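Local coordinates for protein aldose-aldose oxidoreductase (Caulobacter crescentus, PDB 5A04) that probably oxidises one aldose while reducing another, passing hydride through a tightly held NADP(H) cofactor, and binds glucose beside the nicotinamide, at residues Y78-N83 / M101-M106; E200-V205 / L229-G234; E222-F227 / A242-C247. One frame throughout, in Å; residues are numbered along the deposited sequence.

Contact 1 (Y78-N83 / M101-M106); sequences YVITPN and MCEKPM. With NDP (NADPH dihydro-nicotinamide-adenine-dinucleotide phosphate), chain G; BGC (beta-D-glucopyranose), chain H.
Tyr78 and Met101 lie side by side on neighbouring parallel strands of the NAD-binding Rossmann fold, the two ends of a beta-alpha-beta unit that runs through helix 86-95. With CG anti to the backbone N (chi1 -169°), the Tyr78 ring lies alongside the Met101 chain, and Met101 CG sits over the centre of one face, a CH-pi contact 3.5 Å from the centroid; Ile80 CD1 covers the opposite face. A flat ring suits a slot between two apolar chains, and the phenol adds a polar end: Tyr78 OH gives its proton to the anti lone pair of Glu103 OE2 at 2.5 Å, in the plane of the ring, and also meets Gln296. With a phenylalanine here, Glu103 would probably lose its hydroxyl partner and its carboxylate become freer to turn away from the cofactor. The strands pair through Val79 N to Met101 O at 2.8 Å and Glu103 N to Val79 O at 3.1 Å. Beyond them Pro105, after a cis peptide bond, lays its ring across the Asn83 amide, while Lys104 NZ reaches O1 of the glucose at 2.6 Å. The nicotinamide carboxamide is read by Glu103, whose OE1 accepts an N-H from N7N of NADPH at 2.9 Å, nearly straight at 174°.

Contact 2 (E200-V205 / L229-G234); sequences EEPVAV and LLFPSG
Glu200 meets Ser233 through both carboxylate oxygens: OE1 takes the backbone N-H of Ser233 at 3.0 Å, and OE2 takes the hydroxyl of Ser233, OG, at 2.5 Å, each on its syn lone pair. A glutamate is long enough for this because its chain runs extended beyond CG, alongside the turn, while its CB rests against Phe231 CD2 at 3.5 Å. Ser233 turns OG between its own N and carbonyl carbon (chi1 71°), which brings the hydroxyl to the same carboxylate as its amide. Next to this grip, Pro202 places CB over one face of the Phe231 ring, and Val203 CG1 packs on Pro232 CG at 3.7 Å, so the two prolines give rigid, apolar surfaces, one on each segment. The backbones join as antiparallel strands with a classic beta bulge, Val203 and Ala204 together facing Leu230: Leu230 O accepts Val203 N at 2.8 Å and, weakly, Ala204 N, and Leu230 N returns a bond to Ala204 O at 3.0 Å. Farther along, Val205 CG2 touches Leu229 CD2 on the face covered by helices 182-198 and 314-333. Ser233 itself is positioned by a type I turn from Phe231 to Gly234, closed by Gly234 N on Phe231 O, and its OG also bonds Ala235 N; the positive phi of Gly234 would jam a side chain against the preceding carbonyl. On the other face Leu230 packs on Val208 of the second subunit. The paired bonds to Ser233 would probably stabilise Glu200 as an anion, tying a partly exposed charge to the turn.

Contact 3 (E222-F227 / A242-C247); sequences EDIINF and AYSVNC
Asp223 meets Tyr243 and Ser244 with its carboxylate, holding the start of the loop that follows strand 236-242. Its CG lies anti to the backbone N (chi1 170°), which carries the carboxylate over to the loop: OD1 accepts the backbone N-H of Tyr243 at 2.9 Å, met nearly along its C-O axis, and OD2 accepts the hydroxyl OG of Ser244 at 2.8 Å on its syn lone pair. Aspartate suits the place because its short chain lets one group serve two consecutive residues. Among backbone atoms, Asp223 O receives a weak bond from Tyr243 N at 3.3 Å and a CA-H...O contact from Ala242. The apolar part is small: Ile224 CG1 rests on Ala242 CB at 3.9 Å, where the alanine methyl lets the two chains come close. Aromatic packing lies beyond, as the Tyr243 ring leads away from the segment 222-227 and meets Phe163 of the glucose pocket edge-to-face. From the second subunit, Arg155 makes a salt bridge to Asp223 OD2 and a hydrogen bond to Ser244 OG. Such a buried carboxylate, with amide, hydroxyl and guanidinium around it, is probably kept ionised, which would tie the loop, the start of strand 224-230 and Arg155 of the second subunit to one negative charge.

In the fold
The three contacts lead from the cofactor site to the far side of the C-terminal domain. Contact 1 belongs to the Rossmann domain and touches both NADPH and glucose; contacts 2 and 3 lie at the ends of strands of the mixed sheet. Of these two, contact 3 lies closer to the site, its nearest atoms about 7 Å from those of contact 1 and its Tyr243 side chain about 6 Å from the glucose and about 8 Å from NADPH. The centre of contact 2 is about 27 Å from that of contact 1. Contacts 2 and 3 share strand 224-230, with centres about 22 Å apart, and both touch the second subunit, so the strand runs along the subunit interface, its contact 3 end nearer the pocket.

Contact 1 (Y78-N83 / M101-M106)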
loop_
_atom_site.group_PDB
_atom_site.type_symbol
_atom_site.label_atom_id
_atom_site.label_comp_id
_atom_site.label_asym_id
_atom_site.label_seq_id
_atom_site.Cartn_x
_atom_site.Cartn_y
_atom_site.Cartn_z
ATOM N N TYR A 78 -8.047 17.682 29.141
ATOM C CA TYR A 78 -7.873 16.728 28.053
ATOM C C TYR A 78 -9.247 16.519 27.431
ATOM O O TYR A 78 -10.138 15.935 28.042
ATOM C CB TYR A 78 -7.260 15.423 28.591
ATOM C CG TYR A 78 -6.769 14.404 27.572
ATOM C CD1 TYR A 78 -7.083 14.511 26.219
ATOM C CD2 TYR A 78 -5.991 13.320 27.984
ATOM C CE1 TYR A 78 -6.642 13.561 25.308
ATOM C CE2 TYR A 78 -5.543 12.364 27.082
ATOM C CZ TYR A 78 -5.869 12.492 25.746
ATOM O OH TYR A 78 -5.425 11.548 24.850
ATOM N N VAL A 79 -9.418 17.046 26.222
ATOM C CA VAL A 79 -10.681 16.971 25.506
ATOM C C VAL A 79 -10.788 15.687 24.682
ATOM O O VAL A 79 -10.018 15.484 23.736
ATOM C CB VAL A 79 -10.842 18.189 24.579
ATOM C CG1 VAL A 79 -12.146 18.079 23.785
ATOM C CG2 VAL A 79 -10.796 19.486 25.403
ATOM N N ILE A 80 -11.744 14.830 25.052
ATOM C CA ILE A 80 -11.889 13.504 24.454
ATOM C C ILE A 80 -13.353 13.305 24.037
ATOM O O ILE A 80 -14.021 12.324 24.392
ATOM C CB ILE A 80 -11.410 12.385 25.438
ATOM C CG1 ILE A 80 -10.107 12.819 26.130
ATOM C CG2 ILE A 80 -11.200 11.068 24.698
ATOM C CD1 ILE A 80 -9.426 11.728 27.014
ATOM N N THR A 81 -13.830 14.252 23.237
ATOM C CA THR A 81 -15.212 14.282 22.760
ATOM C C THR A 81 -15.285 13.952 21.270
ATOM O O THR A 81 -14.255 13.847 20.626
ATOM C CB THR A 81 -15.801 15.676 22.969
ATOM O OG1 THR A 81 -15.058 16.592 22.153
ATOM C CG2 THR A 81 -15.676 16.088 24.438
ATOM N N PRO A 82 -16.510 13.818 20.708
ATOM C CA PRO A 82 -16.598 13.787 19.239
ATOM C C PRO A 82 -15.871 14.969 18.601
ATOM O O PRO A 82 -15.712 16.027 19.227
ATOM C CB PRO A 82 -18.106 13.845 18.982
ATOM C CG PRO A 82 -18.683 13.142 20.193
ATOM C CD PRO A 82 -17.822 13.573 21.339
ATOM N N ASN A 83 -15.432 14.772 17.363
ATOM C CA ASN A 83 -14.509 15.678 16.698
ATOM C C ASN A 83 -15.028 17.103 16.601
ATOM O O ASN A 83 -14.284 18.045 16.816
ATOM C CB ASN A 83 -14.187 15.155 15.297
ATOM C CG ASN A 83 -13.615 13.754 15.329
ATOM O OD1 ASN A 83 -13.051 13.336 16.340
ATOM N ND2 ASN A 83 -13.748 13.025 14.221
ATOM N N MET A 101 -4.759 19.291 26.221
ATOM C CA MET A 101 -4.507 18.117 25.401
ATOM C C MET A 101 -5.795 17.859 24.631
ATOM O O MET A 101 -6.864 17.745 25.222
ATOM C CB MET A 101 -4.134 16.901 26.264
ATOM C CG MET A 101 -3.831 15.654 25.464
ATOM S SD MET A 101 -2.109 15.572 24.949
ATOM C CE MET A 101 -1.337 15.115 26.509
ATOM N N CYS A 102 -5.704 17.792 23.310
ATOM C CA CYS A 102 -6.893 17.568 22.491
ATOM C C CYS A 102 -6.717 16.308 21.646
ATOM O O CYS A 102 -5.680 16.122 21.018
ATOM C CB CYS A 102 -7.154 18.774 21.583
ATOM S SG CYS A 102 -8.706 18.617 20.665
ATOM N N GLU A 103 -7.722 15.443 21.625
ATOM C CA GLU A 103 -7.613 14.232 20.821
ATOM C C GLU A 103 -7.586 14.541 19.326
ATOM O O GLU A 103 -8.012 15.603 18.897
ATOM C CB GLU A 103 -8.761 13.262 21.135
ATOM C CG GLU A 103 -8.316 12.137 22.070
ATOM C CD GLU A 103 -7.020 11.519 21.605
ATOM O OE1 GLU A 103 -6.939 11.153 20.411
ATOM O OE2 GLU A 103 -6.069 11.431 22.413
ATOM N N LYS A 104 -7.063 13.601 18.544
ATOM C CA LYS A 104 -7.163 13.667 17.093
ATOM C C LYS A 104 -8.542 13.214 16.640
ATOM O O LYS A 104 -9.255 12.552 17.391
ATOM C CB LYS A 104 -6.076 12.809 16.421
ATOM C CG LYS A 104 -5.760 11.445 17.089
ATOM C CD LYS A 104 -6.943 10.466 17.155
ATOM C CE LYS A 104 -7.512 10.102 15.788
ATOM N NZ LYS A 104 -8.706 9.209 15.934
ATOM N N PRO A 105 -8.952 13.603 15.423
ATOM C CA PRO A 105 -8.351 14.664 14.614
ATOM C C PRO A 105 -8.568 15.987 15.352
ATOM O O PRO A 105 -9.536 16.090 16.099
ATOM C CB PRO A 105 -9.147 14.589 13.301
ATOM C CG PRO A 105 -10.508 14.116 13.749
ATOM C CD PRO A 105 -10.181 13.071 14.808
ATOM N N MET A 106 -7.671 16.944 15.187
ATOM C CA MET A 106 -7.736 18.180 15.967
ATOM C C MET A 106 -9.094 18.881 15.901
ATOM O O MET A 106 -9.671 19.213 16.939
ATOM C CB MET A 106 -6.640 19.126 15.508
ATOM C CG MET A 106 -6.603 20.458 16.257
ATOM S SD MET A 106 -5.098 21.283 15.739
ATOM C CE MET A 106 -5.128 22.718 16.815
HETATM P PA NDP G . -17.153 7.814 22.709
HETATM O O1A NDP G . -18.408 7.994 21.929
HETATM O O2A NDP G . -16.823 6.450 23.250
HETATM O O5B NDP G . -17.099 8.876 23.963
HETATM C C5B NDP G . -17.411 10.157 23.491
HETATM C C4B NDP G . -17.810 10.954 24.741
HETATM O O4B NDP G . -17.860 12.354 24.456
HETATM C C3B NDP G . -19.226 10.534 25.198
HETATM O O3B NDP G . -19.181 9.424 26.037
HETATM C C2B NDP G . -19.622 11.750 26.044
HETATM O O2B NDP G . -19.083 11.731 27.233
HETATM C C1B NDP G . -18.880 12.914 25.258
HETATM N N9A NDP G . -19.797 13.696 24.424
HETATM C C8A NDP G . -20.064 15.058 24.527
HETATM N N7A NDP G . -20.976 15.484 23.631
HETATM C C5A NDP G . -21.318 14.337 22.910
HETATM C C6A NDP G . -22.208 14.124 21.840
HETATM N N6A NDP G . -22.937 15.174 21.325
HETATM N N1A NDP G . -22.377 12.885 21.286
HETATM C C2A NDP G . -21.609 11.883 21.856
HETATM N N3A NDP G . -20.726 11.934 22.858
HETATM C C4A NDP G . -20.595 13.201 23.388
HETATM O O3 NDP G . -16.022 8.287 21.589
HETATM P PN NDP G . -14.493 7.790 21.845
HETATM O O1N NDP G . -14.023 8.021 23.223
HETATM O O2N NDP G . -14.117 6.590 21.004
HETATM O O5D NDP G . -13.669 9.028 20.907
HETATM C C5D NDP G . -13.752 10.303 21.480
HETATM C C4D NDP G . -12.567 11.133 20.913
HETATM O O4D NDP G . -11.328 10.405 21.175
HETATM C C3D NDP G . -12.652 11.276 19.347
HETATM O O3D NDP G . -12.120 12.552 18.946
HETATM C C2D NDP G . -11.732 10.174 18.840
HETATM O O2D NDP G . -11.114 10.512 17.611
HETATM C C1D NDP G . -10.640 10.176 19.966
HETATM N N1N NDP G . -10.031 8.849 20.087
HETATM C C2N NDP G . -8.653 8.713 20.047
HETATM C C3N NDP G . -8.102 7.471 20.187
HETATM C C7N NDP G . -6.648 7.322 20.140
HETATM O O7N NDP G . -6.100 6.205 20.095
HETATM N N7N NDP G . -5.850 8.462 20.157
HETATM C C4N NDP G . -8.926 6.246 20.381
HETATM C C5N NDP G . -10.375 6.492 20.368
HETATM C C6N NDP G . -10.869 7.721 20.237
HETATM P P2B NDP G . -20.049 12.246 28.565
HETATM O O1X NDP G . -20.497 13.603 28.070
HETATM O O2X NDP G . -21.076 11.155 28.554
HETATM O O3X NDP G . -19.044 12.239 29.715
HETATM C C2 BGC H . -9.793 5.858 16.528
HETATM C C3 BGC H . -10.556 4.584 16.915
HETATM C C4 BGC H . -9.742 3.371 16.573
HETATM C C5 BGC H . -8.339 3.466 17.151
HETATM C C6 BGC H . -7.475 2.310 16.585
HETATM C C1 BGC H . -8.509 5.791 17.226
HETATM O O1 BGC H . -7.790 7.009 17.033
HETATM O O2 BGC H . -10.555 6.991 16.929
HETATM O O3 BGC H . -11.778 4.595 16.193
HETATM O O4 BGC H . -10.390 2.211 17.072
HETATM O O5 BGC H . -7.727 4.680 16.777
HETATM O O6 BGC H . -6.208 2.256 17.254
#

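Contact 2 (E200-V205 / L229-G234)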
loop_
_atom_site.group_PDB
_atom_site.type_symbol
_atom_site.label_atom_id
_atom_site.label_comp_id
_atom_site.label_asym_id
_atom_site.label_seq_id
_atom_site.Cartn_x
_atom_site.Cartn_y
_atom_site.Cartn_z
ATOM N N GLU A 200 8.749 15.076 6.475
ATOM C CA GLU A 200 8.435 16.090 5.468
ATOM C C GLU A 200 6.954 16.422 5.404
ATOM O O GLU A 200 6.133 15.728 5.995
ATOM C CB GLU A 200 8.890 15.615 4.097
ATOM C CG GLU A 200 10.384 15.350 3.969
ATOM C CD GLU A 200 10.741 14.969 2.549
ATOM O OE1 GLU A 200 10.768 15.872 1.680
ATOM O OE2 GLU A 200 10.972 13.769 2.299
ATOM N N GLU A 201 6.618 17.479 4.662
ATOM C CA GLU A 201 5.223 17.817 4.383
ATOM C C GLU A 201 4.948 17.646 2.897
ATOM O O GLU A 201 5.773 18.028 2.071
ATOM C CB GLU A 201 4.914 19.258 4.818
ATOM C CG GLU A 201 5.282 19.541 6.262
ATOM C CD GLU A 201 4.428 18.758 7.241
ATOM O OE1 GLU A 201 3.270 18.439 6.890
ATOM O OE2 GLU A 201 4.902 18.487 8.363
ATOM N N PRO A 202 3.779 17.086 2.548
ATOM C CA PRO A 202 3.539 16.748 1.138
ATOM C C PRO A 202 3.349 17.976 0.257
ATOM O O PRO A 202 2.902 19.022 0.739
ATOM C CB PRO A 202 2.261 15.902 1.181
ATOM C CG PRO A 202 1.609 16.239 2.482
ATOM C CD PRO A 202 2.684 16.655 3.436
ATOM N N VAL A 203 3.711 17.848 -1.014
ATOM C CA VAL A 203 3.509 18.950 -1.955
ATOM C C VAL A 203 2.479 18.596 -3.016
ATOM O O VAL A 203 2.082 19.450 -3.810
ATOM C CB VAL A 203 4.821 19.365 -2.645
ATOM C CG1 VAL A 203 5.735 20.069 -1.644
ATOM C CG2 VAL A 203 5.502 18.165 -3.285
ATOM N N ALA A 204 2.040 17.341 -3.042
ATOM C CA ALA A 204 1.011 16.948 -3.997
ATOM C C ALA A 204 0.243 15.761 -3.458
ATOM O O ALA A 204 0.810 14.919 -2.755
ATOM C CB ALA A 204 1.624 16.623 -5.362
ATOM N N VAL A 205 -1.042 15.709 -3.789
ATOM C CA VAL A 205 -1.962 14.730 -3.232
ATOM C C VAL A 205 -2.905 14.199 -4.308
ATOM O O VAL A 205 -3.511 14.991 -5.036
ATOM C CB VAL A 205 -2.818 15.360 -2.109
ATOM C CG1 VAL A 205 -3.821 14.346 -1.570
ATOM C CG2 VAL A 205 -1.928 15.913 -1.000
ATOM N N LEU A 229 0.708 10.611 -1.593
ATOM C CA LEU A 229 1.425 11.837 -1.259
ATOM C C LEU A 229 2.774 11.865 -1.949
ATOM O O LEU A 229 3.472 10.850 -2.010
ATOM C CB LEU A 229 1.636 11.955 0.260
ATOM C CG LEU A 229 0.404 11.817 1.158
ATOM C CD1 LEU A 229 0.813 11.767 2.626
ATOM C CD2 LEU A 229 -0.571 12.957 0.920
ATOM N N LEU A 230 3.150 13.040 -2.449
ATOM C CA LEU A 230 4.514 13.264 -2.925
ATOM C C LEU A 230 5.169 14.310 -2.035
ATOM O O LEU A 230 4.521 15.292 -1.668
ATOM C CB LEU A 230 4.507 13.729 -4.385
ATOM C CG LEU A 230 5.853 14.065 -5.028
ATOM C CD1 LEU A 230 6.740 12.828 -5.187
ATOM C CD2 LEU A 230 5.608 14.730 -6.393
ATOM N N PHE A 231 6.436 14.096 -1.683
ATOM C CA PHE A 231 7.166 15.005 -0.798
ATOM C C PHE A 231 8.312 15.702 -1.555
ATOM O O PHE A 231 8.751 15.203 -2.592
ATOM C CB PHE A 231 7.717 14.230 0.405
ATOM C CG PHE A 231 6.647 13.634 1.293
ATOM C CD1 PHE A 231 6.140 12.372 1.044
ATOM C CD2 PHE A 231 6.160 14.344 2.376
ATOM C CE1 PHE A 231 5.154 11.823 1.875
ATOM C CE2 PHE A 231 5.177 13.813 3.210
ATOM C CZ PHE A 231 4.675 12.546 2.955
ATOM N N PRO A 232 8.815 16.839 -1.033
ATOM C CA PRO A 232 9.860 17.580 -1.766
ATOM C C PRO A 232 11.110 16.765 -2.089
ATOM O O PRO A 232 11.718 16.971 -3.140
ATOM C CB PRO A 232 10.201 18.731 -0.808
ATOM C CG PRO A 232 8.914 18.974 -0.082
ATOM C CD PRO A 232 8.355 17.586 0.153
ATOM N N SER A 233 11.482 15.839 -1.211
ATOM C CA SER A 233 12.675 15.030 -1.421
ATOM C C SER A 233 12.509 14.025 -2.551
ATOM O O SER A 233 13.483 13.405 -2.997
ATOM C CB SER A 233 13.028 14.267 -0.146
ATOM O OG SER A 233 12.066 13.247 0.060
ATOM N N GLY A 234 11.266 13.834 -2.980
ATOM C CA GLY A 234 10.945 12.804 -3.947
ATOM C C GLY A 234 10.339 11.569 -3.300
ATOM O O GLY A 234 9.870 10.675 -3.998
#

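Contact 3 (E222-F227 / A242-C247)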
loop_
_atom_site.group_PDB
_atom_site.type_symbol
_atom_site.label_atom_id
_atom_site.label_comp_id
_atom_site.label_asym_id
_atom_site.label_seq_id
_atom_site.Cartn_x
_atom_site.Cartn_y
_atom_site.Cartn_z
ATOM N N GLU A 222 -17.632 9.084 4.445
ATOM C CA GLU A 222 -17.004 8.152 3.507
ATOM C C GLU A 222 -16.484 6.896 4.192
ATOM O O GLU A 222 -16.102 6.911 5.367
ATOM C CB GLU A 222 -15.866 8.837 2.725
ATOM C CG GLU A 222 -14.520 8.988 3.445
ATOM C CD GLU A 222 -14.486 10.081 4.509
ATOM O OE1 GLU A 222 -15.447 10.884 4.622
ATOM O OE2 GLU A 222 -13.466 10.146 5.243
ATOM N N ASP A 223 -16.469 5.813 3.422
ATOM C CA ASP A 223 -15.934 4.537 3.875
ATOM C C ASP A 223 -14.453 4.469 3.521
ATOM O O ASP A 223 -13.603 4.652 4.390
ATOM C CB ASP A 223 -16.719 3.385 3.241
ATOM C CG ASP A 223 -16.071 2.027 3.475
ATOM O OD1 ASP A 223 -15.184 1.917 4.344
ATOM O OD2 ASP A 223 -16.478 1.071 2.790
ATOM N N ILE A 224 -14.147 4.202 2.255
ATOM C CA ILE A 224 -12.755 4.153 1.806
ATOM C C ILE A 224 -12.340 5.462 1.145
ATOM O O ILE A 224 -13.044 5.979 0.279
ATOM C CB ILE A 224 -12.509 2.992 0.812
ATOM C CG1 ILE A 224 -12.658 1.643 1.524
ATOM C CG2 ILE A 224 -11.110 3.095 0.209
ATOM C CD1 ILE A 224 -12.603 0.434 0.569
ATOM N N ILE A 225 -11.210 6.010 1.567
ATOM C CA ILE A 225 -10.584 7.069 0.777
ATOM C C ILE A 225 -9.069 6.877 0.850
ATOM O O ILE A 225 -8.418 7.119 1.870
ATOM C CB ILE A 225 -11.043 8.502 1.216
ATOM C CG1 ILE A 225 -10.410 9.562 0.307
ATOM C CG2 ILE A 225 -10.769 8.783 2.716
ATOM C CD1 ILE A 225 -11.040 10.958 0.482
ATOM N N ASN A 226 -8.523 6.368 -0.249
ATOM C CA ASN A 226 -7.101 6.068 -0.335
ATOM C C ASN A 226 -6.407 7.237 -0.981
ATOM O O ASN A 226 -6.984 7.896 -1.854
ATOM C CB ASN A 226 -6.866 4.785 -1.137
ATOM C CG ASN A 226 -7.565 3.591 -0.520
ATOM O OD1 ASN A 226 -7.827 3.566 0.695
ATOM N ND2 ASN A 226 -7.870 2.590 -1.346
ATOM N N PHE A 227 -5.183 7.518 -0.566
ATOM C CA PHE A 227 -4.522 8.703 -1.086
ATOM C C PHE A 227 -3.043 8.484 -1.316
ATOM O O PHE A 227 -2.422 7.570 -0.751
ATOM C CB PHE A 227 -4.762 9.920 -0.166
ATOM C CG PHE A 227 -4.468 9.677 1.298
ATOM C CD1 PHE A 227 -5.403 9.050 2.124
ATOM C CD2 PHE A 227 -3.276 10.131 1.857
ATOM C CE1 PHE A 227 -5.125 8.844 3.498
ATOM C CE2 PHE A 227 -3.006 9.941 3.220
ATOM C CZ PHE A 227 -3.928 9.296 4.033
ATOM N N ALA A 242 -9.936 3.334 5.713
ATOM C CA ALA A 242 -11.127 2.525 5.454
ATOM C C ALA A 242 -11.977 2.280 6.702
ATOM O O ALA A 242 -11.465 2.197 7.816
ATOM C CB ALA A 242 -10.715 1.178 4.833
ATOM N N TYR A 243 -13.279 2.146 6.485
ATOM C CA TYR A 243 -14.217 1.783 7.537
ATOM C C TYR A 243 -14.839 0.403 7.269
ATOM O O TYR A 243 -15.777 0.001 7.958
ATOM C CB TYR A 243 -15.325 2.838 7.648
ATOM C CG TYR A 243 -15.147 3.908 8.721
ATOM C CD1 TYR A 243 -14.266 3.744 9.781
ATOM C CD2 TYR A 243 -15.903 5.078 8.676
ATOM C CE1 TYR A 243 -14.143 4.719 10.769
ATOM C CE2 TYR A 243 -15.791 6.051 9.654
ATOM C CZ TYR A 243 -14.913 5.876 10.697
ATOM O OH TYR A 243 -14.826 6.856 11.661
ATOM N N SER A 244 -14.354 -0.299 6.250
ATOM C CA SER A 244 -14.935 -1.597 5.882
ATOM C C SER A 244 -13.906 -2.732 5.823
ATOM O O SER A 244 -14.246 -3.853 5.448
ATOM C CB SER A 244 -15.680 -1.498 4.538
ATOM O OG SER A 244 -14.827 -1.074 3.478
ATOM N N VAL A 245 -12.659 -2.453 6.189
ATOM C CA VAL A 245 -11.654 -3.513 6.360
ATOM C C VAL A 245 -10.817 -3.230 7.592
ATOM O O VAL A 245 -10.767 -2.100 8.065
ATOM C CB VAL A 245 -10.700 -3.654 5.146
ATOM C CG1 VAL A 245 -11.458 -4.012 3.884
ATOM C CG2 VAL A 245 -9.877 -2.385 4.943
ATOM N N ASN A 246 -10.143 -4.255 8.105
ATOM C CA ASN A 246 -9.211 -4.057 9.211
ATOM C C ASN A 246 -7.758 -4.061 8.745
ATOM O O ASN A 246 -7.292 -5.012 8.115
ATOM C CB ASN A 246 -9.408 -5.136 10.278
ATOM C CG ASN A 246 -10.774 -5.062 10.920
ATOM O OD1 ASN A 246 -11.101 -4.082 11.595
ATOM N ND2 ASN A 246 -11.582 -6.096 10.713
ATOM N N CYS A 247 -7.044 -2.989 9.060
ATOM C CA CYS A 247 -5.633 -2.899 8.751
ATOM C C CYS A 247 -4.989 -1.869 9.644
ATOM O O CYS A 247 -5.619 -0.894 10.043
ATOM C CB CYS A 247 -5.401 -2.526 7.287
ATOM S SG CYS A 247 -6.415 -1.126 6.691
#